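Local coordinates for protein aminoglycoside phosphotransferase (Mycobacterium smegmatis, PDB 6EF6) that phosphorylates (S)-1-amino-2-propanol as the kinase of a bacterial microcompartment that handles aminoacetone, at residues C180-E194 and L309-T322. Sequence-based numbering, arbitrary orientation.
Sequences CLGDTPRWGRWQDAE and LRRLLLLAWMGSHT. With NA (sodium ion), chain E; JFN ((2R)-1-methoxypropan-2-amine), chain C.
Trp187 turns its CG away from its own carbonyl carbon (chi1 -65°), and Trp317 swings its CG opposite the backbone N (chi1 -177°); with these torsions the two indoles meet edge to face. The edge of Trp317 points at one face of Trp187, the planes 67° apart, with the five-membered ring of Trp317 centred 5.2 Å from the six-membered ring of Trp187. In the plane of the Trp187 ring, Leu313 O sits at the edge, 3.5 Å from CE3, while Arg310 NH1 approaches CH2 at 3.7 Å. Arg310 bends at chi2 to get there, and its guanidinium is tied down by a salt bridge to Asp231, a sodium ligand, and by hydrogen bonds to Ser270 and Tyr263. Trp187, Arg310 and Trp317, together with Glu53, form the pocket seen around (2R)-1-methoxypropan-2-amine, so this is where the helical lobe of the aminoglycoside-phosphotransferase-like kinase fold lines this pocket: the mostly irregular segment 180-194 runs along helix 303-320. Within the type I turn from Pro185 to Gly188, Trp187 O accepts from Ser320 OG at 2.8 Å, the donor well above the carbonyl plane, and a water bridges Arg189 O to Ala316 O. Trp190 is sandwiched: Gln191 CD lies over the centre of one face, and on the opposite face Leu312 CD2 makes a CH-pi contact 4.0 Å from the centroid of the five-membered ring. Its NE1 is satisfied by Gln208 of helix 198-218. The backbones come closest where the helix carries small residues, Ala316 and Gly319: their CA atoms lie 3.8 Å from those of Trp190 and Ala193, respectively. Gln191 O, in the short 3-10 segment 190-192, binds a sodium ion together with waters and Val196 O.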
loop_
_atom_site.group_PDB
_atom_site.type_symbol
_atom_site.label_atom_id
_atom_site.label_comp_id
_atom_site.label_asym_id
_atom_site.label_seq_id
_atom_site.Cartn_x
_atom_site.Cartn_y
_atom_site.Cartn_z
ATOM N N CYS A 180 13.754 0.609 -3.769
ATOM C CA CYS A 180 13.455 0.663 -2.350
ATOM C C CYS A 180 14.621 1.232 -1.550
ATOM O O CYS A 180 14.478 2.247 -0.865
ATOM C CB CYS A 180 13.132 -0.750 -1.828
ATOM S SG CYS A 180 11.575 -1.489 -2.443
ATOM N N LEU A 181 15.770 0.574 -1.621
ATOM C CA LEU A 181 16.940 0.850 -0.790
ATOM C C LEU A 181 18.199 1.100 -1.589
ATOM O O LEU A 181 19.200 1.534 -1.001
ATOM C CB LEU A 181 17.176 -0.326 0.164
ATOM C CG LEU A 181 15.978 -0.680 1.029
ATOM C CD1 LEU A 181 16.289 -1.939 1.821
ATOM C CD2 LEU A 181 15.647 0.443 1.973
ATOM N N GLY A 182 18.206 0.896 -2.895
ATOM C CA GLY A 182 19.401 1.035 -3.697
ATOM C C GLY A 182 19.617 2.417 -4.285
ATOM O O GLY A 182 19.437 3.425 -3.602
ATOM N N ASP A 183 19.923 2.456 -5.562
ATOM C CA ASP A 183 20.380 3.689 -6.190
ATOM C C ASP A 183 19.283 4.672 -6.569
ATOM O O ASP A 183 19.587 5.841 -6.819
ATOM C CB ASP A 183 21.146 3.354 -7.474
ATOM C CG ASP A 183 22.548 2.880 -7.202
ATOM O OD1 ASP A 183 23.100 3.244 -6.138
ATOM O OD2 ASP A 183 23.099 2.148 -8.056
ATOM N N THR A 184 18.022 4.258 -6.585
ATOM C CA THR A 184 16.918 5.119 -6.999
ATOM C C THR A 184 15.750 4.970 -6.013
ATOM O O THR A 184 14.643 4.576 -6.387
ATOM C CB THR A 184 16.513 4.758 -8.432
ATOM O OG1 THR A 184 17.687 4.701 -9.270
ATOM C CG2 THR A 184 15.564 5.818 -8.979
ATOM N N PRO A 185 15.955 5.305 -4.732
ATOM C CA PRO A 185 14.947 5.012 -3.685
ATOM C C PRO A 185 13.733 5.922 -3.816
ATOM O O PRO A 185 13.844 7.142 -3.723
ATOM C CB PRO A 185 15.709 5.289 -2.379
ATOM C CG PRO A 185 16.758 6.300 -2.789
ATOM C CD PRO A 185 17.143 5.989 -4.179
ATOM N N ARG A 186 12.552 5.325 -3.971
ATOM C CA ARG A 186 11.375 6.124 -4.320
ATOM C C ARG A 186 10.945 7.029 -3.181
ATOM O O ARG A 186 10.431 8.133 -3.454
ATOM C CB ARG A 186 10.241 5.158 -4.657
ATOM C CG ARG A 186 8.973 5.877 -5.144
ATOM C CD ARG A 186 8.037 4.914 -5.897
ATOM N NE ARG A 186 8.663 4.320 -7.088
ATOM C CZ ARG A 186 8.962 3.037 -7.239
ATOM N NH1 ARG A 186 8.675 2.128 -6.330
ATOM N NH2 ARG A 186 9.576 2.684 -8.338
ATOM N N TRP A 187 11.147 6.602 -1.932
ATOM C CA TRP A 187 10.763 7.399 -0.772
ATOM C C TRP A 187 11.976 7.997 -0.072
ATOM O O TRP A 187 11.875 8.443 1.080
ATOM C CB TRP A 187 9.900 6.571 0.167
ATOM C CG TRP A 187 8.555 6.145 -0.408
ATOM C CD1 TRP A 187 7.899 6.674 -1.493
ATOM C CD2 TRP A 187 7.719 5.126 0.119
ATOM N NE1 TRP A 187 6.693 6.007 -1.673
ATOM C CE2 TRP A 187 6.548 5.086 -0.683
ATOM C CE3 TRP A 187 7.815 4.263 1.208
ATOM C CZ2 TRP A 187 5.537 4.191 -0.454
ATOM C CZ3 TRP A 187 6.798 3.382 1.447
ATOM C CH2 TRP A 187 5.667 3.349 0.598
ATOM N N GLY A 188 13.089 8.077 -0.776
ATOM C CA GLY A 188 14.305 8.647 -0.214
ATOM C C GLY A 188 15.087 7.629 0.605
ATOM O O GLY A 188 14.791 6.451 0.649
ATOM N N ARG A 189 16.117 8.136 1.279
ATOM C CA ARG A 189 17.042 7.291 2.042
ATOM C C ARG A 189 16.619 7.219 3.499
ATOM O O ARG A 189 16.484 8.267 4.147
ATOM C CB ARG A 189 18.453 7.891 1.978
ATOM C CG ARG A 189 19.110 7.813 0.580
ATOM C CD ARG A 189 20.492 8.480 0.451
ATOM N NE ARG A 189 21.504 8.134 1.462
ATOM C CZ ARG A 189 22.271 7.047 1.450
ATOM N NH1 ARG A 189 22.164 6.134 0.480
ATOM N NH2 ARG A 189 23.153 6.889 2.427
ATOM N N TRP A 190 16.486 6.006 4.033
ATOM C CA TRP A 190 16.222 5.883 5.476
ATOM C C TRP A 190 17.364 6.457 6.285
ATOM O O TRP A 190 17.166 6.979 7.403
ATOM C CB TRP A 190 15.953 4.417 5.854
ATOM C CG TRP A 190 17.100 3.480 5.581
ATOM C CD1 TRP A 190 17.258 2.674 4.482
ATOM C CD2 TRP A 190 18.269 3.256 6.378
ATOM N NE1 TRP A 190 18.446 1.991 4.564
ATOM C CE2 TRP A 190 19.081 2.317 5.732
ATOM C CE3 TRP A 190 18.699 3.800 7.599
ATOM C CZ2 TRP A 190 20.302 1.918 6.219
ATOM C CZ3 TRP A 190 19.882 3.417 8.109
ATOM C CH2 TRP A 190 20.690 2.482 7.429
ATOM N N GLN A 191 18.571 6.491 5.710
ATOM C CA GLN A 191 19.737 7.030 6.374
ATOM C C GLN A 191 19.595 8.502 6.695
ATOM O O GLN A 191 20.285 8.982 7.618
ATOM C CB GLN A 191 20.991 6.829 5.536
ATOM C CG GLN A 191 21.385 5.387 5.332
ATOM C CD GLN A 191 20.847 4.768 4.057
ATOM O OE1 GLN A 191 19.782 5.138 3.556
ATOM N NE2 GLN A 191 21.611 3.827 3.530
ATOM N N ASP A 192 18.729 9.218 5.973
ATOM C CA ASP A 192 18.557 10.647 6.144
ATOM C C ASP A 192 17.428 11.014 7.100
ATOM O O ASP A 192 17.260 12.219 7.367
ATOM C CB ASP A 192 18.296 11.296 4.769
ATOM C CG ASP A 192 19.505 11.262 3.851
ATOM O OD1 ASP A 192 20.656 11.261 4.333
ATOM O OD2 ASP A 192 19.290 11.222 2.617
ATOM N N ALA A 193 16.772 10.049 7.722
ATOM C CA ALA A 193 15.687 10.357 8.638
ATOM C C ALA A 193 16.246 10.909 9.945
ATOM O O ALA A 193 17.309 10.511 10.406
ATOM C CB ALA A 193 14.892 9.090 8.927
ATOM N N GLU A 194 15.469 11.787 10.568
ATOM C CA GLU A 194 15.785 12.226 11.921
ATOM C C GLU A 194 15.805 11.050 12.868
ATOM O O GLU A 194 15.003 10.115 12.736
ATOM C CB GLU A 194 14.706 13.205 12.378
ATOM C CG GLU A 194 14.707 14.547 11.673
ATOM C CD GLU A 194 14.284 14.531 10.218
ATOM O OE1 GLU A 194 13.658 13.545 9.761
ATOM O OE2 GLU A 194 14.573 15.542 9.531
ATOM N N LEU A 309 12.151 -4.955 5.412
ATOM C CA LEU A 309 12.152 -4.110 4.210
ATOM C C LEU A 309 11.110 -3.007 4.338
ATOM O O LEU A 309 11.382 -1.824 4.079
ATOM C CB LEU A 309 11.866 -4.986 2.971
ATOM C CG LEU A 309 11.758 -4.241 1.646
ATOM C CD1 LEU A 309 12.939 -3.381 1.320
ATOM C CD2 LEU A 309 11.470 -5.190 0.482
ATOM N N ARG A 310 9.880 -3.376 4.737
ATOM C CA ARG A 310 8.835 -2.347 4.923
ATOM C C ARG A 310 9.245 -1.324 5.986
ATOM O O ARG A 310 8.995 -0.128 5.821
ATOM C CB ARG A 310 7.502 -3.023 5.306
ATOM C CG ARG A 310 6.360 -2.077 5.481
ATOM C CD ARG A 310 6.039 -1.329 4.185
ATOM N NE ARG A 310 4.717 -0.699 4.222
ATOM C CZ ARG A 310 4.105 -0.069 3.246
ATOM N NH1 ARG A 310 4.766 0.119 2.091
ATOM N NH2 ARG A 310 2.877 0.440 3.393
ATOM N N ARG A 311 9.824 -1.803 7.091
ATOM C CA ARG A 311 10.259 -0.909 8.154
ATOM C C ARG A 311 11.224 0.147 7.648
ATOM O O ARG A 311 11.078 1.327 7.950
ATOM C CB ARG A 311 10.923 -1.710 9.242
ATOM C CG ARG A 311 11.233 -0.915 10.519
ATOM C CD ARG A 311 9.964 -0.625 11.336
ATOM N NE ARG A 311 10.259 0.157 12.535
ATOM C CZ ARG A 311 9.458 0.303 13.582
ATOM N NH1 ARG A 311 8.296 -0.343 13.594
ATOM N NH2 ARG A 311 9.824 1.015 14.607
ATOM N N LEU A 312 12.246 -0.251 6.866
ATOM C CA LEU A 312 13.214 0.718 6.352
ATOM C C LEU A 312 12.546 1.677 5.397
ATOM O O LEU A 312 12.856 2.855 5.384
ATOM C CB LEU A 312 14.402 0.017 5.692
ATOM C CG LEU A 312 15.313 -0.776 6.614
ATOM C CD1 LEU A 312 16.432 -1.449 5.759
ATOM C CD2 LEU A 312 15.914 0.146 7.631
ATOM N N LEU A 313 11.673 1.152 4.524
ATOM C CA LEU A 313 10.945 2.017 3.627
ATOM C C LEU A 313 10.131 3.073 4.350
ATOM O O LEU A 313 10.061 4.220 3.914
ATOM C CB LEU A 313 10.079 1.219 2.672
ATOM C CG LEU A 313 10.784 0.620 1.487
ATOM C CD1 LEU A 313 9.952 -0.508 0.893
ATOM C CD2 LEU A 313 11.140 1.675 0.413
ATOM N N LEU A 314 9.405 2.659 5.395
ATOM C CA LEU A 314 8.594 3.609 6.149
ATOM C C LEU A 314 9.424 4.581 6.961
ATOM O O LEU A 314 9.008 5.719 7.167
ATOM C CB LEU A 314 7.571 2.868 7.019
ATOM C CG LEU A 314 6.502 2.105 6.231
ATOM C CD1 LEU A 314 5.604 1.375 7.220
ATOM C CD2 LEU A 314 5.708 3.011 5.331
ATOM N N LEU A 315 10.606 4.163 7.403
ATOM C CA LEU A 315 11.522 5.103 8.043
ATOM C C LEU A 315 12.013 6.163 7.046
ATOM O O LEU A 315 12.030 7.343 7.364
ATOM C CB LEU A 315 12.691 4.295 8.610
ATOM C CG LEU A 315 13.787 5.070 9.344
ATOM C CD1 LEU A 315 13.264 5.923 10.500
ATOM C CD2 LEU A 315 14.840 4.088 9.875
ATOM N N ALA A 316 12.298 5.731 5.807
ATOM C CA ALA A 316 12.617 6.690 4.753
ATOM C C ALA A 316 11.450 7.630 4.503
ATOM O O ALA A 316 11.640 8.844 4.405
ATOM C CB ALA A 316 12.962 5.919 3.496
ATOM N N TRP A 317 10.240 7.066 4.356
ATOM C CA TRP A 317 9.069 7.911 4.131
ATOM C C TRP A 317 8.902 8.924 5.260
ATOM O O TRP A 317 8.656 10.121 5.021
ATOM C CB TRP A 317 7.851 6.999 3.988
ATOM C CG TRP A 317 6.622 7.711 3.686
ATOM C CD1 TRP A 317 6.155 8.065 2.443
ATOM C CD2 TRP A 317 5.681 8.197 4.632
ATOM N NE1 TRP A 317 4.966 8.746 2.570
ATOM C CE2 TRP A 317 4.657 8.848 3.905
ATOM C CE3 TRP A 317 5.596 8.145 6.025
ATOM C CZ2 TRP A 317 3.562 9.442 4.534
ATOM C CZ3 TRP A 317 4.513 8.736 6.644
ATOM C CH2 TRP A 317 3.507 9.370 5.900
ATOM N N MET A 318 8.997 8.459 6.509
ATOM C CA MET A 318 8.921 9.352 7.655
ATOM C C MET A 318 9.952 10.457 7.570
ATOM O O MET A 318 9.622 11.628 7.794
ATOM C CB MET A 318 9.137 8.570 8.942
ATOM C CG MET A 318 7.922 7.950 9.447
ATOM S SD MET A 318 8.118 7.596 11.218
ATOM C CE MET A 318 6.615 6.635 11.404
ATOM N N GLY A 319 11.217 10.124 7.279
ATOM C CA GLY A 319 12.260 11.152 7.148
ATOM C C GLY A 319 11.958 12.158 6.063
ATOM O O GLY A 319 12.223 13.358 6.218
ATOM N N SER A 320 11.427 11.689 4.933
ATOM C CA SER A 320 11.073 12.584 3.834
ATOM C C SER A 320 9.978 13.563 4.218
ATOM O O SER A 320 9.858 14.615 3.584
ATOM C CB SER A 320 10.591 11.776 2.629
ATOM O OG SER A 320 11.669 11.081 2.018
ATOM N N HIS A 321 9.177 13.250 5.239
ATOM C CA HIS A 321 8.085 14.122 5.664
ATOM C C HIS A 321 8.297 14.676 7.074
ATOM O O HIS A 321 7.340 15.133 7.710
ATOM C CB HIS A 321 6.746 13.393 5.530
ATOM C CG HIS A 321 6.425 13.001 4.120
ATOM N ND1 HIS A 321 6.904 11.846 3.539
ATOM C CD2 HIS A 321 5.700 13.627 3.164
ATOM C CE1 HIS A 321 6.474 11.770 2.292
ATOM N NE2 HIS A 321 5.744 12.840 2.038
ATOM N N THR A 322 9.533 14.656 7.569
ATOM C CA THR A 322 9.880 15.205 8.873
ATOM C C THR A 322 10.752 16.430 8.640
ATOM O O THR A 322 11.731 16.363 7.890
ATOM C CB THR A 322 10.675 14.193 9.722
ATOM O OG1 THR A 322 9.839 13.093 10.159
ATOM C CG2 THR A 322 11.318 14.886 10.975
HETATM NA NA NA E . 21.502 9.899 9.224
HETATM C C07 JFN C . 0.946 7.083 5.386
HETATM C C08 JFN C . 3.122 5.571 2.797
HETATM C C09 JFN C . 2.123 5.727 3.936
HETATM C C15 JFN C . 3.099 4.131 2.311
HETATM N N04 JFN C . 2.727 6.376 1.664
HETATM O O02 JFN C . 2.105 6.947 4.600
HETATM O O HOH W 1 14.355 9.958 4.781
HETATM O O HOH W 2 22.277 11.239 6.933
HETATM O O HOH W 3 19.848 11.474 9.725
HETATM O O HOH W 4 23.032 8.272 8.731
#